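Local coordinates for flagellar hook protein FlgE (Caulobacter crescentus CB15, PDB 5AY6) that probably builds the flagellar hook, the flexible universal joint that passes torque from the rotary motor to the filament, at residues D154-N159 / E199-P204; I171-S176 / R181-S186; E221-T224 / L228-T231; Y250-V255 / A259-T264. All coordinates share one frame; numbering follows the deposited sequence.

Overall arrangement
Interactions 1, 2 and 3 reach one five-stranded antiparallel sheet of the D2 region, whereas interaction 4 lies in the loop between strands 242-245 and 277-291. Interactions 1 and 2 are partly buried; 3 and 4 are surface contacts. Interaction 2 pairs edge strand 167-174 with strand 180-189; its backbone bonds are backed by a salt bridge at the turn end of the hairpin. Interaction 3 pairs the opposite edge strand, 228-230, through a bulge. Interaction 1 lays a short helix on the central strand by van der Waals contact, without hydrogen bonds between the segments, and touches interaction 2 through neighbouring strands. Interaction 4, about 17 Å from interaction 3 between nearest atoms, relies on one glutamine amide.

Interaction 1: D154-N159 / E199-P204; sequences DYAKDN and ELRAKP
A small van der Waals contact, without hydrogen bonds across it, sets A156 and K157 at the end of the short helix 152-157 against R201 and P204, on and just beyond the sheet strand 195-202. The A156 methyl lies over one face of the R201 guanidinium, displaced toward its rim, with CB 3.2 Å from NH1. A methyl suits this place because it covers the flat group without competing for its polar nitrogens, two of which are used: NE bonds to S186 OG and NH2 forms a salt bridge with E168. CG of R201 sits between the backbone N and the carbonyl carbon (chi1 60°), and from there the chain runs extended to NE, carrying the buried charge under the helix. Further along, the P204 ring turns its CG to the helix backbone, 4.0 Å from K157 CA, and comes within 4.4 Å of A156 CB. Proline offers a compact apolar edge where the strand has given way to loop. The helix starts near E199, whose carboxylate accepts bonds from M152 N and S153 OG, and it packs beside strand 195-202, the middle strand of the sheet, which runs between 180-189 and 214-222.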
loop_
_atom_site.group_PDB
_atom_site.type_symbol
_atom_site.label_atom_id
_atom_site.label_comp_id
_atom_site.label_asym_id
_atom_site.label_seq_id
_atom_site.Cartn_x
_atom_site.Cartn_y
_atom_site.Cartn_z
ATOM N N ASP A 154 2.835 -10.197 5.957
ATOM C CA ASP A 154 4.140 -10.525 6.543
ATOM C C ASP A 154 4.077 -10.354 8.055
ATOM O O ASP A 154 4.636 -11.148 8.812
ATOM C CB ASP A 154 5.247 -9.639 5.965
ATOM C CG ASP A 154 5.563 -9.959 4.520
ATOM O OD1 ASP A 154 5.479 -11.145 4.134
ATOM O OD2 ASP A 154 5.903 -9.018 3.767
ATOM N N TYR A 155 3.379 -9.309 8.481
ATOM C CA TYR A 155 3.235 -8.994 9.896
ATOM C C TYR A 155 2.431 -10.065 10.632
ATOM O O TYR A 155 2.782 -10.460 11.746
ATOM C CB TYR A 155 2.579 -7.623 10.060
ATOM C CG TYR A 155 2.186 -7.296 11.477
ATOM C CD1 TYR A 155 3.130 -6.844 12.393
ATOM C CD2 TYR A 155 0.870 -7.432 11.905
ATOM C CE1 TYR A 155 2.775 -6.546 13.692
ATOM C CE2 TYR A 155 0.507 -7.134 13.202
ATOM C CZ TYR A 155 1.468 -6.693 14.090
ATOM O OH TYR A 155 1.118 -6.392 15.385
ATOM N N ALA A 156 1.357 -10.535 10.005
ATOM C CA ALA A 156 0.533 -11.581 10.592
ATOM C C ALA A 156 1.340 -12.858 10.810
ATOM O O ALA A 156 1.135 -13.580 11.785
ATOM C CB ALA A 156 -0.680 -11.864 9.707
ATOM N N LYS A 157 2.265 -13.135 9.902
ATOM C CA LYS A 157 3.112 -14.312 10.041
ATOM C C LYS A 157 4.190 -14.108 11.106
ATOM O O LYS A 157 4.432 -14.991 11.925
ATOM C CB LYS A 157 3.756 -14.668 8.704
ATOM C CG LYS A 157 4.860 -15.686 8.841
ATOM C CD LYS A 157 5.099 -16.453 7.568
ATOM C CE LYS A 157 6.092 -17.571 7.830
ATOM N NZ LYS A 157 5.658 -18.401 8.989
ATOM N N ASP A 158 4.832 -12.943 11.082
ATOM C CA ASP A 158 5.861 -12.587 12.060
ATOM C C ASP A 158 5.680 -11.130 12.466
ATOM O O ASP A 158 5.904 -10.230 11.660
ATOM C CB ASP A 158 7.261 -12.823 11.479
ATOM C CG ASP A 158 8.376 -12.652 12.508
ATOM O OD1 ASP A 158 8.195 -11.921 13.506
ATOM O OD2 ASP A 158 9.454 -13.252 12.306
ATOM N N ASN A 159 5.290 -10.900 13.720
ATOM C CA ASN A 159 4.965 -9.555 14.196
ATOM C C ASN A 159 6.149 -8.588 14.225
ATOM O O ASN A 159 5.973 -7.392 14.461
ATOM C CB ASN A 159 4.344 -9.631 15.593
ATOM C CG ASN A 159 2.860 -9.935 15.552
ATOM O OD1 ASN A 159 2.315 -10.306 14.508
ATOM N ND2 ASN A 159 2.193 -9.771 16.688
ATOM N N GLU A 199 -5.217 -5.483 2.049
ATOM C CA GLU A 199 -4.864 -6.853 1.704
ATOM C C GLU A 199 -5.964 -7.796 2.156
ATOM O O GLU A 199 -6.558 -7.614 3.220
ATOM C CB GLU A 199 -3.531 -7.268 2.342
ATOM C CG GLU A 199 -2.354 -6.396 1.944
ATOM C CD GLU A 199 -1.092 -6.692 2.736
ATOM O OE1 GLU A 199 -0.848 -7.869 3.092
ATOM O OE2 GLU A 199 -0.338 -5.736 2.999
ATOM N N LEU A 200 -6.244 -8.794 1.331
ATOM C CA LEU A 200 -7.037 -9.930 1.758
ATOM C C LEU A 200 -6.064 -11.063 2.053
ATOM O O LEU A 200 -5.104 -11.259 1.315
ATOM C CB LEU A 200 -8.053 -10.329 0.690
ATOM C CG LEU A 200 -9.296 -9.436 0.618
ATOM C CD1 LEU A 200 -10.082 -9.731 -0.649
ATOM C CD2 LEU A 200 -10.161 -9.638 1.850
ATOM N N ARG A 201 -6.291 -11.790 3.139
ATOM C CA ARG A 201 -5.352 -12.823 3.544
ATOM C C ARG A 201 -6.033 -13.937 4.321
ATOM O O ARG A 201 -6.942 -13.695 5.113
ATOM C CB ARG A 201 -4.222 -12.216 4.391
ATOM C CG ARG A 201 -4.704 -11.543 5.677
ATOM C CD ARG A 201 -3.580 -10.803 6.406
ATOM N NE ARG A 201 -4.018 -10.304 7.710
ATOM C CZ ARG A 201 -4.076 -11.052 8.808
ATOM N NH1 ARG A 201 -3.732 -12.331 8.753
ATOM N NH2 ARG A 201 -4.484 -10.528 9.960
ATOM N N ALA A 202 -5.586 -15.163 4.075
ATOM C CA ALA A 202 -5.968 -16.306 4.885
ATOM C C ALA A 202 -4.986 -16.414 6.039
ATOM O O ALA A 202 -3.993 -15.692 6.076
ATOM C CB ALA A 202 -5.970 -17.583 4.057
ATOM N N LYS A 203 -5.264 -17.307 6.979
ATOM C CA LYS A 203 -4.332 -17.569 8.068
ATOM C C LYS A 203 -3.015 -18.082 7.489
ATOM O O LYS A 203 -3.022 -18.919 6.582
ATOM C CB LYS A 203 -4.929 -18.577 9.055
ATOM C CG LYS A 203 -3.990 -18.999 10.180
ATOM C CD LYS A 203 -4.736 -19.725 11.292
ATOM C CE LYS A 203 -3.789 -20.132 12.417
ATOM N NZ LYS A 203 -4.521 -20.548 13.646
ATOM N N PRO A 204 -1.878 -17.564 7.987
ATOM C CA PRO A 204 -0.588 -18.046 7.488
ATOM C C PRO A 204 -0.509 -19.566 7.585
ATOM O O PRO A 204 -0.824 -20.134 8.632
ATOM C CB PRO A 204 0.424 -17.366 8.414
ATOM C CG PRO A 204 -0.266 -16.109 8.846
ATOM C CD PRO A 204 -1.718 -16.494 8.989
#

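Interaction 2: I171-S176 / R181-S186; sequences IPLSDS and RTVTLS
Strands 171-174 and 181-186 meet in an antiparallel sheet, with I171 facing V183 and L173 facing R181 in hydrogen-bonded pairs and P172 facing T182 in the non-hydrogen-bonded pair between them. Both N-H groups and both carbonyls of each bonded pair are used. I171 N gives to V183 O at 2.6 Å, nearly straight on to the carbonyl, while V183 N approaches I171 O from above the carbonyl plane. L173 N reaches R181 O at 2.7 Å, and R181 N returns a bond to L173 O in the carbonyl plane. P172, lacking an N-H, loses no bond across the strands, since its pair with T182 is non-hydrogen-bonded. On the face shared by I171, L173 and V183, L173 CD1 packs 3.6 Å from V183 CG2, and V7 of strand 6-12 touches I171 and L173. Past the strand, D175 OD2 makes a salt bridge to R181 NE at 3.1 Å, the planes of the two groups 43° apart; a water gives to OD2 and weakly accepts from NH2. The R181 chain bends at chi2 (-82°) and again at chi3, bringing NE to the carboxylate. D175 OD1 is taken by K177 N and G179 N. A methionine in place of R181 would probably leave D175 OD2 without its charged mate. This is a beta hairpin at the edge of the antiparallel sheet, its turn held by an aspartate accepting backbone N-H bonds.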
loop_
_atom_site.group_PDB
_atom_site.type_symbol
_atom_site.label_atom_id
_atom_site.label_comp_id
_atom_site.label_asym_id
_atom_site.label_seq_id
_atom_site.Cartn_x
_atom_site.Cartn_y
_atom_site.Cartn_z
ATOM N N ILE A 171 -13.191 -12.250 8.534
ATOM C CA ILE A 171 -14.263 -12.868 7.768
ATOM C C ILE A 171 -14.184 -14.388 7.875
ATOM O O ILE A 171 -13.411 -15.030 7.161
ATOM C CB ILE A 171 -14.199 -12.459 6.292
ATOM C CG1 ILE A 171 -14.141 -10.939 6.157
ATOM C CG2 ILE A 171 -15.399 -13.006 5.546
ATOM C CD1 ILE A 171 -13.886 -10.461 4.742
ATOM N N PRO A 172 -14.970 -14.969 8.788
ATOM C CA PRO A 172 -15.004 -16.424 8.968
ATOM C C PRO A 172 -15.708 -17.142 7.819
ATOM O O PRO A 172 -16.856 -16.833 7.498
ATOM C CB PRO A 172 -15.780 -16.593 10.277
ATOM C CG PRO A 172 -16.631 -15.374 10.363
ATOM C CD PRO A 172 -15.822 -14.267 9.764
ATOM N N LEU A 173 -15.012 -18.089 7.200
ATOM C CA LEU A 173 -15.601 -18.908 6.149
ATOM C C LEU A 173 -15.812 -20.334 6.640
ATOM O O LEU A 173 -14.967 -20.883 7.345
ATOM C CB LEU A 173 -14.708 -18.925 4.903
ATOM C CG LEU A 173 -14.328 -17.613 4.217
ATOM C CD1 LEU A 173 -13.441 -17.892 3.011
ATOM C CD2 LEU A 173 -15.562 -16.842 3.798
ATOM N N SER A 174 -16.942 -20.930 6.273
ATOM C CA SER A 174 -17.121 -22.365 6.443
ATOM C C SER A 174 -16.675 -23.058 5.165
ATOM O O SER A 174 -17.139 -22.717 4.081
ATOM C CB SER A 174 -18.576 -22.712 6.764
ATOM O OG SER A 174 -18.972 -22.122 7.987
ATOM N N ASP A 175 -15.768 -24.019 5.282
ATOM C CA ASP A 175 -15.246 -24.678 4.090
ATOM C C ASP A 175 -16.126 -25.855 3.703
ATOM O O ASP A 175 -17.195 -26.054 4.278
ATOM C CB ASP A 175 -13.793 -25.126 4.299
ATOM C CG ASP A 175 -13.611 -26.005 5.525
ATOM O OD1 ASP A 175 -14.488 -26.844 5.809
ATOM O OD2 ASP A 175 -12.569 -25.862 6.200
ATOM N N SER A 176 -15.667 -26.641 2.737
ATOM C CA SER A 176 -16.453 -27.761 2.227
ATOM C C SER A 176 -16.583 -28.905 3.234
ATOM O O SER A 176 -17.333 -29.850 3.003
ATOM C CB SER A 176 -15.841 -28.282 0.930
ATOM O OG SER A 176 -14.497 -28.692 1.138
ATOM N N ARG A 181 -12.377 -21.414 8.204
ATOM C CA ARG A 181 -11.203 -20.708 7.695
ATOM C C ARG A 181 -11.383 -19.217 7.913
ATOM O O ARG A 181 -12.385 -18.642 7.491
ATOM C CB ARG A 181 -10.992 -20.982 6.204
ATOM C CG ARG A 181 -11.021 -22.439 5.820
ATOM C CD ARG A 181 -9.682 -23.097 6.082
ATOM N NE ARG A 181 -9.882 -24.435 6.620
ATOM C CZ ARG A 181 -9.681 -24.766 7.889
ATOM N NH1 ARG A 181 -9.238 -23.859 8.746
ATOM N NH2 ARG A 181 -9.893 -26.011 8.291
ATOM N N THR A 182 -10.420 -18.579 8.562
ATOM C CA THR A 182 -10.537 -17.146 8.777
ATOM C C THR A 182 -9.813 -16.382 7.679
ATOM O O THR A 182 -8.609 -16.543 7.478
ATOM C CB THR A 182 -9.988 -16.725 10.149
ATOM O OG1 THR A 182 -10.759 -17.355 11.179
ATOM C CG2 THR A 182 -10.081 -15.215 10.310
ATOM N N VAL A 183 -10.571 -15.569 6.954
ATOM C CA VAL A 183 -10.008 -14.650 5.979
ATOM C C VAL A 183 -10.074 -13.266 6.599
ATOM O O VAL A 183 -11.048 -12.928 7.263
ATOM C CB VAL A 183 -10.768 -14.714 4.633
ATOM C CG1 VAL A 183 -10.395 -13.550 3.724
ATOM C CG2 VAL A 183 -10.482 -16.040 3.945
ATOM N N THR A 184 -9.017 -12.481 6.430
ATOM C CA THR A 184 -8.974 -11.169 7.047
ATOM C C THR A 184 -8.776 -10.086 6.002
ATOM O O THR A 184 -7.998 -10.243 5.064
ATOM C CB THR A 184 -7.849 -11.082 8.105
ATOM O OG1 THR A 184 -8.014 -12.135 9.058
ATOM C CG2 THR A 184 -7.892 -9.750 8.839
ATOM N N LEU A 185 -9.512 -8.993 6.157
ATOM C CA LEU A 185 -9.283 -7.799 5.364
ATOM C C LEU A 185 -8.459 -6.826 6.200
ATOM O O LEU A 185 -8.954 -6.276 7.186
ATOM C CB LEU A 185 -10.608 -7.166 4.935
ATOM C CG LEU A 185 -10.536 -5.812 4.223
ATOM C CD1 LEU A 185 -9.710 -5.899 2.951
ATOM C CD2 LEU A 185 -11.947 -5.295 3.919
ATOM N N SER A 186 -7.201 -6.635 5.814
ATOM C CA SER A 186 -6.271 -5.800 6.567
ATOM C C SER A 186 -6.020 -4.505 5.818
ATOM O O SER A 186 -5.774 -4.517 4.610
ATOM C CB SER A 186 -4.951 -6.542 6.807
ATOM O OG SER A 186 -5.171 -7.716 7.566
HETATM O O HOH W 1 -11.834 -28.290 7.649
#

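Interaction 3: E221-T224 / L228-T231; sequences EFTT and LKNT
L228 opens the short edge strand 228-230 by crossing F222 at an angle: its CA lies 3.6 Å from F222 CD2, and its CD1 methyl stands 4.1 Å from CE2 of the same ring. With CG of L228 anti to the backbone N (chi1 179°) and chi2 turned, CD1 comes back to E221 O. An aromatic and a branched aliphatic residue suit the side that meets strand 277-291, since L283 of that strand touches L228 and L290 touches F222, whose ring also meets that of W196 at a steep angle. K229 comes next and gives its N-H to E221 O at 2.8 Å. Its CB packs against the same carbonyl and against T223 CG2, 4.1 Å away, before the extended chain carries the ammonium away from the contact, as befits a lysine at the surface. N230 then sends a second, weak N-H bond of 3.3 Å to E221 O. Two consecutive residues thus face one, which is a classic beta bulge, here in the hairpin that joins strand 214-222 to the sheet's edge. The regular pairing is kept by N230 O, which accepts from E221 N at 2.9 Å with a nearly straight N-H (171°). The N230 side chain lies beside that of E221, pointing the same way, with ND2 3.4 Å from E221 CB and the amide and carboxylate planes 75° apart. Its OD1 takes the backbone N-H of G232, a role that suits asparagine at the last residue of the strand, where its short amide reaches the N-H two residues on.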
loop_
_atom_site.group_PDB
_atom_site.type_symbol
_atom_site.label_atom_id
_atom_site.label_comp_id
_atom_site.label_asym_id
_atom_site.label_seq_id
_atom_site.Cartn_x
_atom_site.Cartn_y
_atom_site.Cartn_z
ATOM N N GLU A 221 -10.457 3.269 -2.534
ATOM C CA GLU A 221 -10.751 4.697 -2.512
ATOM C C GLU A 221 -12.162 4.963 -2.000
ATOM O O GLU A 221 -13.089 4.189 -2.250
ATOM C CB GLU A 221 -10.584 5.305 -3.906
ATOM C CG GLU A 221 -9.179 5.196 -4.483
ATOM C CD GLU A 221 -8.266 6.334 -4.056
ATOM O OE1 GLU A 221 -8.428 6.850 -2.930
ATOM O OE2 GLU A 221 -7.378 6.711 -4.851
ATOM N N PHE A 222 -12.319 6.064 -1.278
ATOM C CA PHE A 222 -13.641 6.500 -0.845
ATOM C C PHE A 222 -13.952 7.876 -1.415
ATOM O O PHE A 222 -13.052 8.605 -1.827
ATOM C CB PHE A 222 -13.735 6.524 0.680
ATOM C CG PHE A 222 -13.620 5.169 1.317
ATOM C CD1 PHE A 222 -12.382 4.662 1.684
ATOM C CD2 PHE A 222 -14.749 4.404 1.554
ATOM C CE1 PHE A 222 -12.274 3.419 2.274
ATOM C CE2 PHE A 222 -14.649 3.159 2.141
ATOM C CZ PHE A 222 -13.407 2.663 2.502
ATOM N N THR A 223 -15.232 8.226 -1.452
ATOM C CA THR A 223 -15.620 9.572 -1.852
ATOM C C THR A 223 -15.367 10.530 -0.694
ATOM O O THR A 223 -15.109 10.101 0.431
ATOM C CB THR A 223 -17.100 9.645 -2.267
ATOM O OG1 THR A 223 -17.931 9.413 -1.122
ATOM C CG2 THR A 223 -17.405 8.609 -3.336
ATOM N N THR A 224 -15.451 11.827 -0.969
ATOM C CA THR A 224 -15.275 12.835 0.069
ATOM C C THR A 224 -16.365 12.732 1.137
ATOM O O THR A 224 -16.234 13.291 2.224
ATOM C CB THR A 224 -15.274 14.252 -0.524
ATOM O OG1 THR A 224 -16.398 14.407 -1.399
ATOM C CG2 THR A 224 -13.996 14.496 -1.311
ATOM N N LEU A 228 -17.794 4.215 -0.475
ATOM C CA LEU A 228 -16.849 3.412 -1.249
ATOM C C LEU A 228 -16.884 3.798 -2.726
ATOM O O LEU A 228 -17.941 3.803 -3.350
ATOM C CB LEU A 228 -17.155 1.923 -1.080
ATOM C CG LEU A 228 -16.258 0.953 -1.849
ATOM C CD1 LEU A 228 -14.820 1.077 -1.390
ATOM C CD2 LEU A 228 -16.756 -0.474 -1.682
ATOM N N LYS A 229 -15.719 4.131 -3.271
ATOM C CA LYS A 229 -15.612 4.615 -4.642
ATOM C C LYS A 229 -15.100 3.512 -5.567
ATOM O O LYS A 229 -15.706 3.222 -6.598
ATOM C CB LYS A 229 -14.692 5.839 -4.690
ATOM C CG LYS A 229 -14.611 6.536 -6.033
ATOM C CD LYS A 229 -13.959 7.901 -5.878
ATOM C CE LYS A 229 -13.551 8.488 -7.218
ATOM N NZ LYS A 229 -12.839 9.787 -7.051
ATOM N N ASN A 230 -13.982 2.900 -5.193
ATOM C CA ASN A 230 -13.474 1.733 -5.905
ATOM C C ASN A 230 -12.545 0.901 -5.029
ATOM O O ASN A 230 -12.062 1.370 -3.997
ATOM C CB ASN A 230 -12.751 2.145 -7.190
ATOM C CG ASN A 230 -11.468 2.893 -6.924
ATOM O OD1 ASN A 230 -10.415 2.289 -6.712
ATOM N ND2 ASN A 230 -11.542 4.217 -6.948
ATOM N N THR A 231 -12.302 -0.335 -5.451
ATOM C CA THR A 231 -11.485 -1.259 -4.681
ATOM C C THR A 231 -10.198 -1.636 -5.409
ATOM O O THR A 231 -9.539 -2.609 -5.046
ATOM C CB THR A 231 -12.267 -2.542 -4.356
ATOM O OG1 THR A 231 -12.709 -3.152 -5.574
ATOM C CG2 THR A 231 -13.481 -2.220 -3.501
#

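Interaction 4: Y250-V255 / A259-T264; sequences YIAPTV and AVQPPT
Q261 spends both ends of its amide on the backbone of residues 253-255. NE2 donates to P253 O at 3.2 Å; that oxygen lies in the plane of the Q261 amide, although the donor stands well above the plane of the proline carbonyl. OE1 in turn accepts from V255 N at 3.1 Å. Gripped at both the oxygen and the nitrogen, the amide has its rotation fixed, and its orientation follows from the need for one donor and one acceptor. Glutamine has the reach for this: CG is anti to the backbone N (chi1 -165°), and a bend at chi2 (77°) swings the amide across to the other segment. The two segments contain no regular helix or strand and run roughly antiparallel, 152° apart, as the limbs of a proline-rich surface loop between strands 242-245 and 277-291; the side-chain amide bridges the limbs in place of a backbone ladder. Around it, the packing centres on V255. Its CG2 sits 3.4 Å from Q261 N and also close to OE1, while CG1 reaches P262 CD at 4.0 Å and CB faces the methyl of A259. A glycine at V255 would probably open a gap between A259 and P262 and leave the glutamine chain without its apolar support. On the far side of the amide, the A252 CB lies 3.8 Å from Q261 NE2, a methyl small enough to sit beside the nitrogen.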
loop_
_atom_site.group_PDB
_atom_site.type_symbol
_atom_site.label_atom_id
_atom_site.label_comp_id
_atom_site.label_asym_id
_atom_site.label_seq_id
_atom_site.Cartn_x
_atom_site.Cartn_y
_atom_site.Cartn_z
ATOM N N TYR A 250 -4.810 -28.354 -6.000
ATOM C CA TYR A 250 -4.965 -27.779 -7.334
ATOM C C TYR A 250 -3.616 -27.467 -7.960
ATOM O O TYR A 250 -2.782 -26.796 -7.353
ATOM C CB TYR A 250 -5.806 -26.496 -7.319
ATOM C CG TYR A 250 -5.851 -25.822 -8.683
ATOM C CD1 TYR A 250 -6.646 -26.331 -9.706
ATOM C CD2 TYR A 250 -5.081 -24.695 -8.956
ATOM C CE1 TYR A 250 -6.683 -25.727 -10.959
ATOM C CE2 TYR A 250 -5.109 -24.089 -10.203
ATOM C CZ TYR A 250 -5.909 -24.611 -11.200
ATOM O OH TYR A 250 -5.938 -24.012 -12.436
ATOM N N ILE A 251 -3.421 -27.945 -9.186
ATOM C CA ILE A 251 -2.248 -27.605 -9.976
ATOM C C ILE A 251 -2.654 -26.846 -11.238
ATOM O O ILE A 251 -3.446 -27.338 -12.043
ATOM C CB ILE A 251 -1.451 -28.863 -10.361
ATOM C CG1 ILE A 251 -0.906 -29.541 -9.097
ATOM C CG2 ILE A 251 -0.319 -28.501 -11.314
ATOM C CD1 ILE A 251 -0.251 -30.880 -9.331
ATOM N N ALA A 252 -2.124 -25.638 -11.406
ATOM C CA ALA A 252 -2.414 -24.848 -12.599
ATOM C C ALA A 252 -1.760 -25.479 -13.822
ATOM O O ALA A 252 -0.550 -25.668 -13.838
ATOM C CB ALA A 252 -1.931 -23.422 -12.423
ATOM N N PRO A 253 -2.556 -25.810 -14.851
ATOM C CA PRO A 253 -1.988 -26.419 -16.060
ATOM C C PRO A 253 -0.947 -25.525 -16.708
ATOM O O PRO A 253 -1.075 -24.303 -16.653
ATOM C CB PRO A 253 -3.203 -26.587 -16.978
ATOM C CG PRO A 253 -4.364 -26.652 -16.050
ATOM C CD PRO A 253 -4.023 -25.714 -14.919
ATOM N N THR A 254 0.076 -26.131 -17.300
ATOM C CA THR A 254 1.086 -25.366 -18.025
ATOM C C THR A 254 0.413 -24.594 -19.148
ATOM O O THR A 254 -0.315 -25.179 -19.946
ATOM C CB THR A 254 2.183 -26.281 -18.612
ATOM O OG1 THR A 254 2.752 -27.070 -17.565
ATOM C CG2 THR A 254 3.284 -25.450 -19.274
ATOM N N VAL A 255 0.638 -23.283 -19.204
ATOM C CA VAL A 255 0.015 -22.466 -20.238
ATOM C C VAL A 255 0.591 -22.739 -21.625
ATOM O O VAL A 255 1.757 -23.115 -21.767
ATOM C CB VAL A 255 0.157 -20.955 -19.938
ATOM C CG1 VAL A 255 -0.690 -20.570 -18.733
ATOM C CG2 VAL A 255 1.626 -20.583 -19.724
ATOM N N ALA A 259 -0.421 -17.316 -24.105
ATOM C CA ALA A 259 -0.771 -17.055 -22.714
ATOM C C ALA A 259 0.463 -17.123 -21.824
ATOM O O ALA A 259 1.411 -17.847 -22.122
ATOM C CB ALA A 259 -1.824 -18.047 -22.236
ATOM N N VAL A 260 0.447 -16.366 -20.733
ATOM C CA VAL A 260 1.550 -16.366 -19.778
ATOM C C VAL A 260 1.091 -17.015 -18.470
ATOM O O VAL A 260 -0.064 -16.872 -18.074
ATOM C CB VAL A 260 2.073 -14.929 -19.527
ATOM C CG1 VAL A 260 1.007 -14.070 -18.858
ATOM C CG2 VAL A 260 3.347 -14.950 -18.705
ATOM N N GLN A 261 1.977 -17.757 -17.810
ATOM C CA GLN A 261 1.587 -18.456 -16.593
ATOM C C GLN A 261 1.232 -17.457 -15.495
ATOM O O GLN A 261 2.078 -16.667 -15.079
ATOM C CB GLN A 261 2.701 -19.381 -16.111
ATOM C CG GLN A 261 2.244 -20.391 -15.068
ATOM C CD GLN A 261 1.467 -21.537 -15.680
ATOM O OE1 GLN A 261 1.905 -22.146 -16.660
ATOM N NE2 GLN A 261 0.310 -21.840 -15.109
ATOM N N PRO A 262 -0.022 -17.486 -15.025
ATOM C CA PRO A 262 -0.423 -16.584 -13.941
ATOM C C PRO A 262 0.350 -16.892 -12.673
ATOM O O PRO A 262 0.704 -18.057 -12.470
ATOM C CB PRO A 262 -1.913 -16.891 -13.756
ATOM C CG PRO A 262 -2.329 -17.567 -15.022
ATOM C CD PRO A 262 -1.136 -18.335 -15.473
ATOM N N PRO A 263 0.617 -15.874 -11.834
ATOM C CA PRO A 263 1.203 -16.183 -10.530
ATOM C C PRO A 263 0.341 -17.230 -9.847
ATOM O O PRO A 263 -0.881 -17.207 -10.027
ATOM C CB PRO A 263 1.161 -14.842 -9.787
ATOM C CG PRO A 263 1.102 -13.816 -10.864
ATOM C CD PRO A 263 0.302 -14.442 -11.970
ATOM N N THR A 264 0.959 -18.159 -9.127
ATOM C CA THR A 264 0.209 -19.245 -8.523
ATOM C C THR A 264 -0.888 -18.660 -7.657
ATOM O O THR A 264 -0.605 -17.894 -6.733
ATOM C CB THR A 264 1.102 -20.158 -7.681
ATOM O OG1 THR A 264 2.153 -20.684 -8.503
ATOM C CG2 THR A 264 0.282 -21.303 -7.122
#